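Local coordinates for DUF2235 domain-containing protein (Pseudomonas aeruginosa, PDB 4O5P), which probably hydrolyses phospholipids of target-cell membranes, as a type VI secretion effector of the Tle1 family with an alpha/beta-hydrolase-like catalytic domain, at residues 250-254 against 264-268; 157-162 against 209-214; 65-71 against 110-116; 177-181 against 193-199. One frame throughout, in Å; residues are numbered along the deposited sequence.

Contact 1: 250-254 against 264-268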
loop_
_atom_site.group_PDB
_atom_site.type_symbol
_atom_site.label_atom_id
_atom_site.label_comp_id
_atom_site.label_asym_id
_atom_site.label_seq_id
_atom_site.Cartn_x
_atom_site.Cartn_y
_atom_site.Cartn_z
ATOM N N LEU A 250 -3.675 -2.254 17.641
ATOM C CA LEU A 250 -2.860 -2.001 18.811
ATOM C C LEU A 250 -3.697 -1.241 19.834
ATOM O O LEU A 250 -3.666 -1.547 21.038
ATOM C CB LEU A 250 -1.602 -1.236 18.432
ATOM C CG LEU A 250 -0.673 -0.852 19.584
ATOM C CD1 LEU A 250 -0.208 -2.099 20.347
ATOM C CD2 LEU A 250 0.514 -0.078 19.043
ATOM N N GLN A 251 -4.461 -0.268 19.349
ATOM C CA GLN A 251 -5.313 0.508 20.240
ATOM C C GLN A 251 -6.330 -0.389 20.924
ATOM O O GLN A 251 -6.535 -0.285 22.140
ATOM C CB GLN A 251 -6.039 1.618 19.490
ATOM C CG GLN A 251 -6.801 2.536 20.412
ATOM C CD GLN A 251 -7.664 3.531 19.670
ATOM O OE1 GLN A 251 -8.125 3.269 18.549
ATOM N NE2 GLN A 251 -7.898 4.684 20.294
ATOM N N GLU A 252 -6.953 -1.261 20.135
ATOM C CA GLU A 252 -7.888 -2.256 20.639
ATOM C C GLU A 252 -7.233 -3.139 21.716
ATOM O O GLU A 252 -7.844 -3.427 22.750
ATOM C CB GLU A 252 -8.423 -3.106 19.465
ATOM C CG GLU A 252 -8.146 -4.606 19.594
ATOM C CD GLU A 252 -7.927 -5.324 18.252
ATOM O OE1 GLU A 252 -8.763 -5.137 17.317
ATOM O OE2 GLU A 252 -6.922 -6.088 18.152
ATOM N N LEU A 253 -5.990 -3.558 21.473
ATOM C CA LEU A 253 -5.287 -4.441 22.409
ATOM C C LEU A 253 -4.865 -3.783 23.726
ATOM O O LEU A 253 -4.740 -4.456 24.760
ATOM C CB LEU A 253 -4.037 -5.000 21.745
ATOM C CG LEU A 253 -4.224 -6.296 20.969
ATOM C CD1 LEU A 253 -3.082 -6.486 19.985
ATOM C CD2 LEU A 253 -4.288 -7.457 21.944
ATOM N N THR A 254 -4.619 -2.480 23.684
ATOM C CA THR A 254 -3.974 -1.814 24.809
ATOM C C THR A 254 -4.881 -0.843 25.561
ATOM O O THR A 254 -4.533 -0.371 26.653
ATOM C CB THR A 254 -2.723 -1.068 24.328
ATOM O OG1 THR A 254 -3.099 -0.117 23.330
ATOM C CG2 THR A 254 -1.704 -2.054 23.746
ATOM N N GLU A 264 -6.770 5.033 29.385
ATOM C CA GLU A 264 -5.365 5.024 28.975
ATOM C C GLU A 264 -5.017 3.830 28.080
ATOM O O GLU A 264 -5.844 2.951 27.830
ATOM C CB GLU A 264 -4.412 5.088 30.183
ATOM C CG GLU A 264 -5.073 4.838 31.533
ATOM C CD GLU A 264 -4.138 5.082 32.709
ATOM O OE1 GLU A 264 -3.064 5.708 32.530
ATOM O OE2 GLU A 264 -4.484 4.638 33.823
ATOM N N TYR A 265 -3.784 3.811 27.593
ATOM C CA TYR A 265 -3.333 2.710 26.781
ATOM C C TYR A 265 -2.083 2.111 27.408
ATOM O O TYR A 265 -1.113 2.815 27.712
ATOM C CB TYR A 265 -3.117 3.190 25.339
ATOM C CG TYR A 265 -4.348 3.894 24.808
ATOM C CD1 TYR A 265 -4.533 5.257 25.011
ATOM C CD2 TYR A 265 -5.339 3.193 24.135
ATOM C CE1 TYR A 265 -5.663 5.913 24.554
ATOM C CE2 TYR A 265 -6.480 3.843 23.664
ATOM C CZ TYR A 265 -6.631 5.207 23.880
ATOM O OH TYR A 265 -7.754 5.868 23.424
ATOM N N ARG A 266 -2.137 0.807 27.651
ATOM C CA ARG A 266 -1.033 0.119 28.292
ATOM C C ARG A 266 -0.743 -1.203 27.614
ATOM O O ARG A 266 -1.651 -1.864 27.106
ATOM C CB ARG A 266 -1.293 -0.064 29.795
ATOM C CG ARG A 266 -1.073 1.237 30.565
ATOM C CD ARG A 266 -1.502 1.183 32.006
ATOM N NE ARG A 266 -1.441 2.524 32.583
ATOM C CZ ARG A 266 -0.381 3.041 33.205
ATOM N NH1 ARG A 266 0.733 2.334 33.352
ATOM N NH2 ARG A 266 -0.435 4.274 33.686
ATOM N N PHE A 267 0.542 -1.546 27.606
ATOM C CA PHE A 267 1.073 -2.725 26.952
ATOM C C PHE A 267 1.897 -3.415 28.029
ATOM O O PHE A 267 3.015 -2.978 28.351
ATOM C CB PHE A 267 1.973 -2.294 25.792
ATOM C CG PHE A 267 2.537 -3.429 24.988
ATOM C CD1 PHE A 267 3.746 -4.007 25.336
ATOM C CD2 PHE A 267 1.869 -3.894 23.852
ATOM C CE1 PHE A 267 4.288 -5.040 24.584
ATOM C CE2 PHE A 267 2.400 -4.926 23.092
ATOM C CZ PHE A 267 3.619 -5.503 23.463
ATOM N N ALA A 268 1.332 -4.477 28.598
ATOM C CA ALA A 268 1.943 -5.155 29.740
ATOM C C ALA A 268 2.216 -4.184 30.908
ATOM O O ALA A 268 3.268 -4.231 31.549
ATOM C CB ALA A 268 3.217 -5.874 29.302
#

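Contact 2: 157-162 against 209-214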
loop_
_atom_site.group_PDB
_atom_site.type_symbol
_atom_site.label_atom_id
_atom_site.label_comp_id
_atom_site.label_asym_id
_atom_site.label_seq_id
_atom_site.Cartn_x
_atom_site.Cartn_y
_atom_site.Cartn_z
ATOM N N LEU A 157 10.202 -5.653 24.076
ATOM C CA LEU A 157 10.110 -5.700 25.545
ATOM C C LEU A 157 10.893 -6.895 26.094
ATOM O O LEU A 157 11.651 -6.765 27.051
ATOM C CB LEU A 157 8.645 -5.765 26.001
ATOM C CG LEU A 157 8.333 -5.442 27.466
ATOM C CD1 LEU A 157 9.046 -4.165 27.906
ATOM C CD2 LEU A 157 6.835 -5.311 27.697
ATOM N N PHE A 158 10.696 -8.049 25.461
ATOM C CA PHE A 158 11.328 -9.305 25.831
ATOM C C PHE A 158 12.834 -9.141 25.893
ATOM O O PHE A 158 13.472 -9.609 26.833
ATOM C CB PHE A 158 10.964 -10.362 24.786
ATOM C CG PHE A 158 11.279 -11.775 25.188
ATOM C CD1 PHE A 158 10.432 -12.472 26.039
ATOM C CD2 PHE A 158 12.393 -12.427 24.669
ATOM C CE1 PHE A 158 10.705 -13.779 26.401
ATOM C CE2 PHE A 158 12.678 -13.746 25.023
ATOM C CZ PHE A 158 11.829 -14.423 25.891
ATOM N N TYR A 159 13.408 -8.467 24.901
ATOM C CA TYR A 159 14.848 -8.227 24.913
ATOM C C TYR A 159 15.198 -7.229 25.990
ATOM O O TYR A 159 16.237 -7.357 26.647
ATOM C CB TYR A 159 15.357 -7.707 23.568
ATOM C CG TYR A 159 16.875 -7.606 23.499
ATOM C CD1 TYR A 159 17.545 -6.464 23.933
ATOM C CD2 TYR A 159 17.631 -8.658 23.002
ATOM C CE1 TYR A 159 18.925 -6.381 23.872
ATOM C CE2 TYR A 159 19.000 -8.586 22.936
ATOM C CZ TYR A 159 19.643 -7.447 23.371
ATOM O OH TYR A 159 21.011 -7.378 23.301
ATOM N N THR A 160 14.346 -6.225 26.158
ATOM C CA THR A 160 14.604 -5.210 27.166
ATOM C C THR A 160 14.770 -5.854 28.541
ATOM O O THR A 160 15.716 -5.542 29.262
ATOM C CB THR A 160 13.505 -4.148 27.196
ATOM O OG1 THR A 160 13.453 -3.480 25.923
ATOM C CG2 THR A 160 13.799 -3.122 28.267
ATOM N N LEU A 161 13.882 -6.785 28.875
ATOM C CA LEU A 161 13.865 -7.390 30.211
ATOM C C LEU A 161 14.784 -8.601 30.367
ATOM O O LEU A 161 15.479 -8.729 31.375
ATOM C CB LEU A 161 12.431 -7.772 30.594
ATOM C CG LEU A 161 11.453 -6.594 30.627
ATOM C CD1 LEU A 161 9.999 -7.043 30.765
ATOM C CD2 LEU A 161 11.811 -5.650 31.752
ATOM N N LEU A 162 14.805 -9.480 29.371
ATOM C CA LEU A 162 15.479 -10.769 29.512
ATOM C C LEU A 162 16.757 -10.950 28.686
ATOM O O LEU A 162 17.388 -12.008 28.755
ATOM C CB LEU A 162 14.503 -11.896 29.182
ATOM C CG LEU A 162 13.487 -12.207 30.277
ATOM C CD1 LEU A 162 12.107 -12.470 29.677
ATOM C CD2 LEU A 162 13.967 -13.407 31.084
ATOM N N GLU A 209 3.623 -12.659 31.081
ATOM C CA GLU A 209 4.998 -12.932 31.509
ATOM C C GLU A 209 5.728 -11.617 31.680
ATOM O O GLU A 209 6.418 -11.395 32.671
ATOM C CB GLU A 209 5.761 -13.721 30.453
ATOM C CG GLU A 209 5.543 -15.218 30.414
ATOM C CD GLU A 209 6.309 -15.852 29.267
ATOM O OE1 GLU A 209 7.450 -15.413 28.987
ATOM O OE2 GLU A 209 5.767 -16.778 28.629
ATOM N N LEU A 210 5.583 -10.751 30.689
ATOM C CA LEU A 210 6.333 -9.502 30.652
ATOM C C LEU A 210 5.877 -8.562 31.748
ATOM O O LEU A 210 6.695 -7.863 32.366
ATOM C CB LEU A 210 6.186 -8.829 29.278
ATOM C CG LEU A 210 6.759 -9.673 28.137
ATOM C CD1 LEU A 210 6.796 -8.914 26.812
ATOM C CD2 LEU A 210 8.122 -10.197 28.486
ATOM N N GLU A 211 4.572 -8.554 31.997
ATOM C CA GLU A 211 4.020 -7.720 33.048
ATOM C C GLU A 211 4.497 -8.196 34.408
ATOM O O GLU A 211 4.785 -7.378 35.283
ATOM C CB GLU A 211 2.500 -7.726 33.007
ATOM C CG GLU A 211 1.910 -6.660 33.912
ATOM C CD GLU A 211 0.415 -6.467 33.722
ATOM O OE1 GLU A 211 -0.245 -7.393 33.210
ATOM O OE2 GLU A 211 -0.096 -5.386 34.095
ATOM N N GLU A 212 4.567 -9.515 34.568
ATOM C CA GLU A 212 5.057 -10.156 35.793
ATOM C C GLU A 212 6.500 -9.759 36.045
ATOM O O GLU A 212 6.858 -9.420 37.172
ATOM C CB GLU A 212 5.009 -11.689 35.661
ATOM C CG GLU A 212 4.446 -12.462 36.865
ATOM C CD GLU A 212 4.785 -11.847 38.214
ATOM O OE1 GLU A 212 5.853 -12.169 38.785
ATOM O OE2 GLU A 212 3.967 -11.052 38.716
ATOM N N LYS A 213 7.334 -9.830 35.002
ATOM C CA LYS A 213 8.725 -9.390 35.124
ATOM C C LYS A 213 8.834 -7.923 35.535
ATOM O O LYS A 213 9.669 -7.563 36.382
ATOM C CB LYS A 213 9.489 -9.620 33.830
ATOM C CG LYS A 213 9.437 -11.050 33.307
ATOM C CD LYS A 213 10.304 -12.013 34.126
ATOM C CE LYS A 213 10.763 -13.223 33.269
ATOM N NZ LYS A 213 11.560 -14.214 34.067
ATOM N N LEU A 214 7.990 -7.077 34.944
ATOM C CA LEU A 214 8.021 -5.649 35.242
ATOM C C LEU A 214 7.600 -5.435 36.692
ATOM O O LEU A 214 8.167 -4.597 37.388
ATOM C CB LEU A 214 7.121 -4.870 34.279
ATOM C CG LEU A 214 7.755 -4.672 32.904
ATOM C CD1 LEU A 214 6.724 -4.243 31.854
ATOM C CD2 LEU A 214 8.902 -3.670 32.986
#

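Contact 3: 65-71 against 110-116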
loop_
_atom_site.group_PDB
_atom_site.type_symbol
_atom_site.label_atom_id
_atom_site.label_comp_id
_atom_site.label_asym_id
_atom_site.label_seq_id
_atom_site.Cartn_x
_atom_site.Cartn_y
_atom_site.Cartn_z
ATOM N N ILE A 65 11.246 2.780 26.066
ATOM C CA ILE A 65 11.573 1.926 24.932
ATOM C C ILE A 65 11.061 2.615 23.677
ATOM O O ILE A 65 9.865 2.897 23.568
ATOM C CB ILE A 65 10.954 0.518 25.085
ATOM C CG1 ILE A 65 11.321 -0.046 26.457
ATOM C CG2 ILE A 65 11.433 -0.420 23.965
ATOM C CD1 ILE A 65 10.781 -1.409 26.711
ATOM N N HIS A 66 11.967 2.919 22.753
ATOM C CA HIS A 66 11.592 3.651 21.546
ATOM C C HIS A 66 11.684 2.687 20.376
ATOM O O HIS A 66 12.729 2.064 20.159
ATOM C CB HIS A 66 12.511 4.863 21.322
ATOM C CG HIS A 66 12.358 5.952 22.346
ATOM N ND1 HIS A 66 11.458 6.992 22.205
ATOM C CD2 HIS A 66 13.018 6.182 23.508
ATOM C CE1 HIS A 66 11.561 7.804 23.241
ATOM N NE2 HIS A 66 12.505 7.341 24.042
ATOM N N ILE A 67 10.583 2.549 19.634
ATOM C CA ILE A 67 10.499 1.519 18.604
ATOM C C ILE A 67 10.056 2.092 17.267
ATOM O O ILE A 67 8.975 2.662 17.160
ATOM C CB ILE A 67 9.487 0.434 18.977
ATOM C CG1 ILE A 67 9.839 -0.216 20.322
ATOM C CG2 ILE A 67 9.389 -0.613 17.872
ATOM C CD1 ILE A 67 8.678 -0.986 20.942
ATOM N N THR A 68 10.889 1.922 16.246
ATOM C CA THR A 68 10.493 2.237 14.873
ATOM C C THR A 68 10.089 0.957 14.128
ATOM O O THR A 68 10.819 -0.045 14.167
ATOM C CB THR A 68 11.638 2.920 14.116
ATOM O OG1 THR A 68 12.059 4.097 14.824
ATOM C CG2 THR A 68 11.196 3.309 12.714
ATOM N N LEU A 69 8.940 1.003 13.443
ATOM C CA LEU A 69 8.425 -0.093 12.619
ATOM C C LEU A 69 8.096 0.428 11.208
ATOM O O LEU A 69 7.329 1.365 11.061
ATOM C CB LEU A 69 7.157 -0.658 13.265
ATOM C CG LEU A 69 6.447 -1.858 12.651
ATOM C CD1 LEU A 69 7.437 -2.967 12.405
ATOM C CD2 LEU A 69 5.333 -2.368 13.570
ATOM N N GLY A 70 8.689 -0.166 10.180
ATOM C CA GLY A 70 8.437 0.252 8.810
ATOM C C GLY A 70 7.816 -0.874 8.006
ATOM O O GLY A 70 8.403 -1.954 7.898
ATOM N N PHE A 71 6.619 -0.628 7.464
ATOM C CA PHE A 71 5.940 -1.560 6.578
ATOM C C PHE A 71 6.089 -1.063 5.138
ATOM O O PHE A 71 5.496 -0.027 4.744
ATOM C CB PHE A 71 4.448 -1.626 6.901
ATOM C CG PHE A 71 4.123 -2.096 8.296
ATOM C CD1 PHE A 71 4.011 -3.447 8.573
ATOM C CD2 PHE A 71 3.862 -1.183 9.310
ATOM C CE1 PHE A 71 3.682 -3.891 9.840
ATOM C CE2 PHE A 71 3.519 -1.614 10.581
ATOM C CZ PHE A 71 3.429 -2.975 10.845
ATOM N N GLY A 110 17.552 0.826 24.669
ATOM C CA GLY A 110 16.113 1.023 24.579
ATOM C C GLY A 110 15.570 1.456 23.228
ATOM O O GLY A 110 14.371 1.724 23.084
ATOM N N ILE A 111 16.446 1.536 22.233
ATOM C CA ILE A 111 16.010 1.883 20.892
ATOM C C ILE A 111 16.095 0.661 19.983
ATOM O O ILE A 111 17.150 0.020 19.896
ATOM C CB ILE A 111 16.841 3.043 20.314
ATOM C CG1 ILE A 111 16.734 4.267 21.219
ATOM C CG2 ILE A 111 16.359 3.397 18.910
ATOM C CD1 ILE A 111 17.557 5.448 20.735
ATOM N N PHE A 112 14.978 0.354 19.315
ATOM C CA PHE A 112 14.848 -0.816 18.439
ATOM C C PHE A 112 14.293 -0.375 17.088
ATOM O O PHE A 112 13.548 0.603 17.016
ATOM C CB PHE A 112 13.850 -1.811 19.040
ATOM C CG PHE A 112 14.289 -2.402 20.341
ATOM C CD1 PHE A 112 14.081 -1.724 21.537
ATOM C CD2 PHE A 112 14.897 -3.652 20.372
ATOM C CE1 PHE A 112 14.502 -2.282 22.749
ATOM C CE2 PHE A 112 15.310 -4.209 21.569
ATOM C CZ PHE A 112 15.118 -3.528 22.756
ATOM N N LYS A 113 14.646 -1.088 16.021
ATOM C CA LYS A 113 14.001 -0.851 14.725
ATOM C C LYS A 113 13.694 -2.166 14.009
ATOM O O LYS A 113 14.430 -3.160 14.149
ATOM C CB LYS A 113 14.816 0.111 13.838
ATOM C CG LYS A 113 16.002 -0.494 13.110
ATOM C CD LYS A 113 16.815 0.617 12.444
ATOM C CE LYS A 113 17.908 0.069 11.534
ATOM N NZ LYS A 113 18.728 1.175 10.927
ATOM N N TYR A 114 12.588 -2.167 13.265
ATOM C CA TYR A 114 12.108 -3.363 12.600
ATOM C C TYR A 114 11.642 -3.015 11.195
ATOM O O TYR A 114 11.027 -1.960 10.979
ATOM C CB TYR A 114 10.948 -3.974 13.387
ATOM C CG TYR A 114 11.315 -4.406 14.792
ATOM C CD1 TYR A 114 11.904 -5.639 15.026
ATOM C CD2 TYR A 114 11.056 -3.582 15.883
ATOM C CE1 TYR A 114 12.230 -6.052 16.316
ATOM C CE2 TYR A 114 11.383 -3.973 17.170
ATOM C CZ TYR A 114 11.971 -5.211 17.378
ATOM O OH TYR A 114 12.290 -5.608 18.656
ATOM N N TYR A 115 11.941 -3.892 10.243
ATOM C CA TYR A 115 11.536 -3.680 8.856
ATOM C C TYR A 115 10.654 -4.816 8.397
ATOM O O TYR A 115 10.982 -5.980 8.598
ATOM C CB TYR A 115 12.759 -3.600 7.928
ATOM C CG TYR A 115 12.381 -3.649 6.459
ATOM C CD1 TYR A 115 11.918 -2.512 5.797
ATOM C CD2 TYR A 115 12.456 -4.840 5.740
ATOM C CE1 TYR A 115 11.553 -2.556 4.455
ATOM C CE2 TYR A 115 12.091 -4.897 4.407
ATOM C CZ TYR A 115 11.639 -3.760 3.774
ATOM O OH TYR A 115 11.296 -3.814 2.445
ATOM N N CYS A 116 9.538 -4.485 7.765
ATOM C CA CYS A 116 8.673 -5.506 7.202
ATOM C C CYS A 116 8.595 -5.364 5.668
ATOM O O CYS A 116 8.146 -4.331 5.166
ATOM C CB CYS A 116 7.288 -5.391 7.838
ATOM S SG CYS A 116 6.095 -6.589 7.248
HETATM O O HOH W 1 14.242 3.355 16.325
#

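Contact 4: 177-181 against 193-199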
loop_
_atom_site.group_PDB
_atom_site.type_symbol
_atom_site.label_atom_id
_atom_site.label_comp_id
_atom_site.label_asym_id
_atom_site.label_seq_id
_atom_site.Cartn_x
_atom_site.Cartn_y
_atom_site.Cartn_z
ATOM N N GLU A 177 -1.133 -18.223 14.884
ATOM C CA GLU A 177 -2.203 -18.226 15.891
ATOM C C GLU A 177 -3.119 -17.011 15.812
ATOM O O GLU A 177 -4.304 -17.107 16.146
ATOM C CB GLU A 177 -1.610 -18.298 17.306
ATOM C CG GLU A 177 -0.975 -19.638 17.663
ATOM C CD GLU A 177 -0.296 -19.615 19.030
ATOM O OE1 GLU A 177 -0.751 -18.851 19.916
ATOM O OE2 GLU A 177 0.698 -20.351 19.213
HETATM N N MSE A 178 -2.572 -15.861 15.404
HETATM C CA MSE A 178 -3.360 -14.622 15.316
HETATM C C MSE A 178 -4.173 -14.518 14.003
HETATM O O MSE A 178 -5.097 -13.713 13.910
HETATM C CB MSE A 178 -2.458 -13.383 15.486
HETATM C CG MSE A 178 -1.680 -13.317 16.810
HETATM SE SE MSE A 178 0.044 -12.373 16.703
HETATM C CE MSE A 178 -0.615 -10.546 16.907
ATOM N N SER A 179 -3.837 -15.337 13.003
ATOM C CA SER A 179 -4.511 -15.277 11.686
ATOM C C SER A 179 -6.002 -15.580 11.773
ATOM O O SER A 179 -6.463 -16.266 12.698
ATOM C CB SER A 179 -3.866 -16.269 10.703
ATOM O OG SER A 179 -4.447 -16.189 9.407
ATOM N N THR A 180 -6.761 -15.077 10.802
ATOM C CA THR A 180 -8.174 -15.418 10.718
ATOM C C THR A 180 -8.433 -16.575 9.751
ATOM O O THR A 180 -9.580 -16.990 9.582
ATOM C CB THR A 180 -9.050 -14.197 10.380
ATOM O OG1 THR A 180 -8.443 -13.432 9.328
ATOM C CG2 THR A 180 -9.182 -13.320 11.599
ATOM N N ASN A 181 -7.367 -17.098 9.140
ATOM C CA ASN A 181 -7.456 -18.282 8.273
ATOM C C ASN A 181 -8.561 -18.276 7.216
ATOM O O ASN A 181 -9.275 -19.271 7.072
ATOM C CB ASN A 181 -7.631 -19.551 9.117
ATOM C CG ASN A 181 -6.592 -19.677 10.199
ATOM O OD1 ASN A 181 -6.924 -19.796 11.373
ATOM N ND2 ASN A 181 -5.326 -19.654 9.811
ATOM N N GLU A 193 -13.267 -16.217 11.261
ATOM C CA GLU A 193 -12.745 -16.165 12.620
ATOM C C GLU A 193 -12.633 -14.706 13.088
ATOM O O GLU A 193 -12.464 -13.789 12.285
ATOM C CB GLU A 193 -11.398 -16.894 12.724
ATOM C CG GLU A 193 -11.453 -18.406 12.445
ATOM C CD GLU A 193 -10.080 -19.077 12.520
ATOM O OE1 GLU A 193 -9.082 -18.373 12.774
ATOM O OE2 GLU A 193 -9.991 -20.309 12.318
ATOM N N ASN A 194 -12.752 -14.505 14.392
ATOM C CA ASN A 194 -12.708 -13.176 14.985
ATOM C C ASN A 194 -11.262 -12.760 15.264
ATOM O O ASN A 194 -10.650 -13.229 16.234
ATOM C CB ASN A 194 -13.536 -13.170 16.278
ATOM C CG ASN A 194 -13.621 -11.798 16.922
ATOM O OD1 ASN A 194 -12.636 -11.077 17.014
ATOM N ND2 ASN A 194 -14.813 -11.432 17.368
ATOM N N GLY A 195 -10.731 -11.877 14.416
ATOM C CA GLY A 195 -9.355 -11.419 14.526
ATOM C C GLY A 195 -8.966 -10.836 15.876
ATOM O O GLY A 195 -7.899 -11.154 16.407
ATOM N N GLU A 196 -9.829 -9.992 16.433
ATOM C CA GLU A 196 -9.550 -9.367 17.722
ATOM C C GLU A 196 -9.301 -10.438 18.788
ATOM O O GLU A 196 -8.262 -10.440 19.479
ATOM C CB GLU A 196 -10.711 -8.451 18.119
ATOM C CG GLU A 196 -10.374 -7.473 19.239
ATOM C CD GLU A 196 -11.520 -6.517 19.573
ATOM O OE1 GLU A 196 -12.572 -6.568 18.894
ATOM O OE2 GLU A 196 -11.361 -5.715 20.523
ATOM N N LYS A 197 -10.237 -11.375 18.890
ATOM C CA LYS A 197 -10.129 -12.444 19.879
ATOM C C LYS A 197 -8.856 -13.249 19.705
ATOM O O LYS A 197 -8.154 -13.533 20.685
ATOM C CB LYS A 197 -11.340 -13.374 19.807
ATOM C CG LYS A 197 -12.623 -12.765 20.330
ATOM C CD LYS A 197 -13.768 -13.778 20.266
ATOM C CE LYS A 197 -15.071 -13.190 20.831
ATOM N NZ LYS A 197 -14.979 -12.879 22.290
ATOM N N LYS A 198 -8.559 -13.619 18.460
ATOM C CA LYS A 198 -7.395 -14.456 18.176
ATOM C C LYS A 198 -6.073 -13.754 18.493
ATOM O O LYS A 198 -5.159 -14.367 19.046
ATOM C CB LYS A 198 -7.419 -14.949 16.729
ATOM C CG LYS A 198 -8.610 -15.851 16.440
ATOM C CD LYS A 198 -8.369 -16.710 15.218
ATOM C CE LYS A 198 -7.294 -17.745 15.459
ATOM N NZ LYS A 198 -7.049 -18.539 14.227
ATOM N N ARG A 199 -5.981 -12.471 18.143
ATOM C CA ARG A 199 -4.783 -11.678 18.415
ATOM C C ARG A 199 -4.560 -11.514 19.926
ATOM O O ARG A 199 -3.433 -11.703 20.441
ATOM C CB ARG A 199 -4.900 -10.295 17.756
ATOM C CG ARG A 199 -4.939 -10.337 16.237
ATOM C CD ARG A 199 -4.819 -8.949 15.633
ATOM N NE ARG A 199 -6.008 -8.113 15.822
ATOM C CZ ARG A 199 -7.082 -8.121 15.025
ATOM N NH1 ARG A 199 -7.150 -8.943 13.984
ATOM N NH2 ARG A 199 -8.103 -7.311 15.280
HETATM O O HOH W 2 -5.299 -16.926 18.942
HETATM O O HOH W 3 -5.409 -11.152 12.935
HETATM O O HOH W 4 -11.971 -15.711 8.579
#

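Contact 1: 250-254 against 264-268
Two hydrogen bonds join the end of helix 238-254 to residues 265-266, at the start of the short strand 266-267. The strong one is between backbones: Arg-266 N gives to Thr-254 O at 2.9 Å, nearly straight. The same carbonyl also takes a CA-H...O contact, from Tyr-265 CA to Thr-254 O at 3.3 Å. The other hydrogen bond is weak, from Gln-251 NE2 to Tyr-265 OH at 3.3 Å. The stronger partner of Gln-251 NE2 is the carbonyl of Asp-310. Within the helix, Thr-254 OG1 is bonded back to Leu-250 O at 2.8 Å.

Apolar packing is thinner. Thr-254 CG2 meets the edge of the Phe-267 ring, 4.0 Å from CD2. Leu-250 CD1 lies 4.5 Å from Phe-267 CD2. Phe-267 also packs on Leu-153 and Leu-157 of helix 139-162.

The helix follows the likely nucleophile elbow, and the strand pairs antiparallel with 270-280 at the hydrolase sheet. The last helical carbonyl is thus not left bare: a strand amide takes it up, in a buried setting.

Contact 2: 157-162 against 209-214
Helices 139-162 and 195-219 run side by side here. Their short segments point the same way, 34° apart, with axes 10.6 Å from each other at closest. The side chains fill this gap.

Leu-210 is the main bump on the second helix. It enters a hollow walled by Leu-157, Phe-158 and Leu-161. Its CD1 is 3.7 Å from Leu-157 CD2. Its CD2 is 4.1 Å from Phe-158 CD1, against the ring edge, and 4.3 Å from Leu-161 CD1.

Leu-161 answers from the other side. It fits into the hollow formed by Leu-210, Lys-213 and Leu-214. Its CD1 lies 3.8 Å from Leu-210 O and 4.0 Å from Lys-213 CB, while its CD2 meets Leu-214 CD2 at 3.7 Å. Leu-157 also comes up to Leu-214, with 4.3 Å from Leu-157 CD2 to Leu-214 CD1.

At the margin, Leu-162 CD2 rests on the alkyl chain of Lys-213, 3.9 Å from CE.

Leu-161 and Leu-214 also touch Ile-226 of strand 225-236, and Leu-157 touches Ile-65 of strand 62-71. The contact thus packs two helices side by side, both reaching strand 225-236 of the hydrolase sheet. The two segments are joined by van der Waals packing, mostly of leucines with Phe-158 and the alkyl part of Lys-213, so complementary shape rather than polar bonding holds them.

Contact 3: 65-71 against 110-116
Ile-67, Leu-69 and Phe-71 share one apolar face with Phe-112, Tyr-114 and Cys-116. Ile-67 CG2 meets the Tyr-114 ring edge, 3.9 Å from CD2. Leu-69 CD1 is 3.8 Å from Tyr-114 CB. Cys-116 SG makes an oblique sulfur-aromatic contact with Phe-71. At the end, Ile-65 CG2 sits 3.8 Å from Phe-112 CE1. Helix 139-162 packs on Ile-65 and Tyr-114, and helix 238-254 on Leu-69 and Phe-71.

The strands are parallel neighbours in the central sheet of the alpha/beta-hydrolase-like domain. Strand 62-71 also pairs with 225-236, which leads to the likely nucleophile elbow. Six backbone hydrogen bonds alternate across the pair; the first is His-66 N to Gly-110 O at 2.7 Å and the last Cys-116 N to Gly-70 O at 2.8 Å. Gly-110 ends the preceding helix in a Schellman motif; there a CB would jam against the preceding carbonyl, so glycine is needed.

On the opposite face a water links Thr-68 OG1 (2.8 Å) with Phe-112 O (2.9 Å). His-66 bonds to Tyr-232, Lys-113 to Ser-99 and Tyr-115 to Asp-72.

Contact 4: 177-181 against 193-199
One lysine ammonium group draws the two segments together. Lys-198 NZ donates to the backbone Ser-179 O at 2.8 Å. It also forms a very short salt bridge with Glu-193 OE1, at 2.5 Å, within its own segment. Its CE lies 3.1 Å from Glu-177 O, so the chain runs close along the end of helix 168-178.

Three waters bridge the segments, two between backbones and one from a backbone carbonyl to the Arg-199 side chain. The first joins Glu-177 O (3.0 Å) to Lys-198 O (2.6 Å). The second joins Met-178 O (2.8 Å) to Arg-199 NH1 (3.0 Å). The third joins Thr-180 O (2.9 Å) to Glu-193 N (3.0 Å).

The contact sets the C-terminal end of helix 168-178 and the residues after it against the start of helix 195-219. Asn-194 is the N-cap of that second helix: its OD1 accepts from Lys-197 N at 3.1 Å. On the other segment Ser-179 makes an ST turn, with its OG 3.1 Å from Asn-181 N.

Packing is close around Gly-195, whose CA is 3.5 Å from Thr-180 CG2. A side chain there would clash with Arg-199. The CG of Met-178, a selenomethionine, lies 3.9 Å from Arg-199 CA. Arg-199 itself is salt-bridged to Glu-252 and makes a cation-pi contact with Trp-249. Thr-180 OG1 bonds to Glu-143 of helix 139-162.

Overall arrangement
From the N terminus, contact 3 comes first and closes the loop between strands 62-71 and 111-116. Helix 139-162 follows, and contact 2 then closes a longer loop onto helix 195-219. Contact 4 falls within that loop, joining helix 168-178 to the start of the same helix 195-219. Contact 1 comes last, closing a short loop after helix 238-254. No two contacts cross. Contact 2 touches contact 3 through Leu-157 and Ile-65, and contact 1 through Leu-157 and Phe-267. Contact 1 meets contact 4 by a salt bridge, Glu-252 OE1 to Arg-199 NH2, at 3.1 Å. Together they tie the central sheet to the helices layered on it.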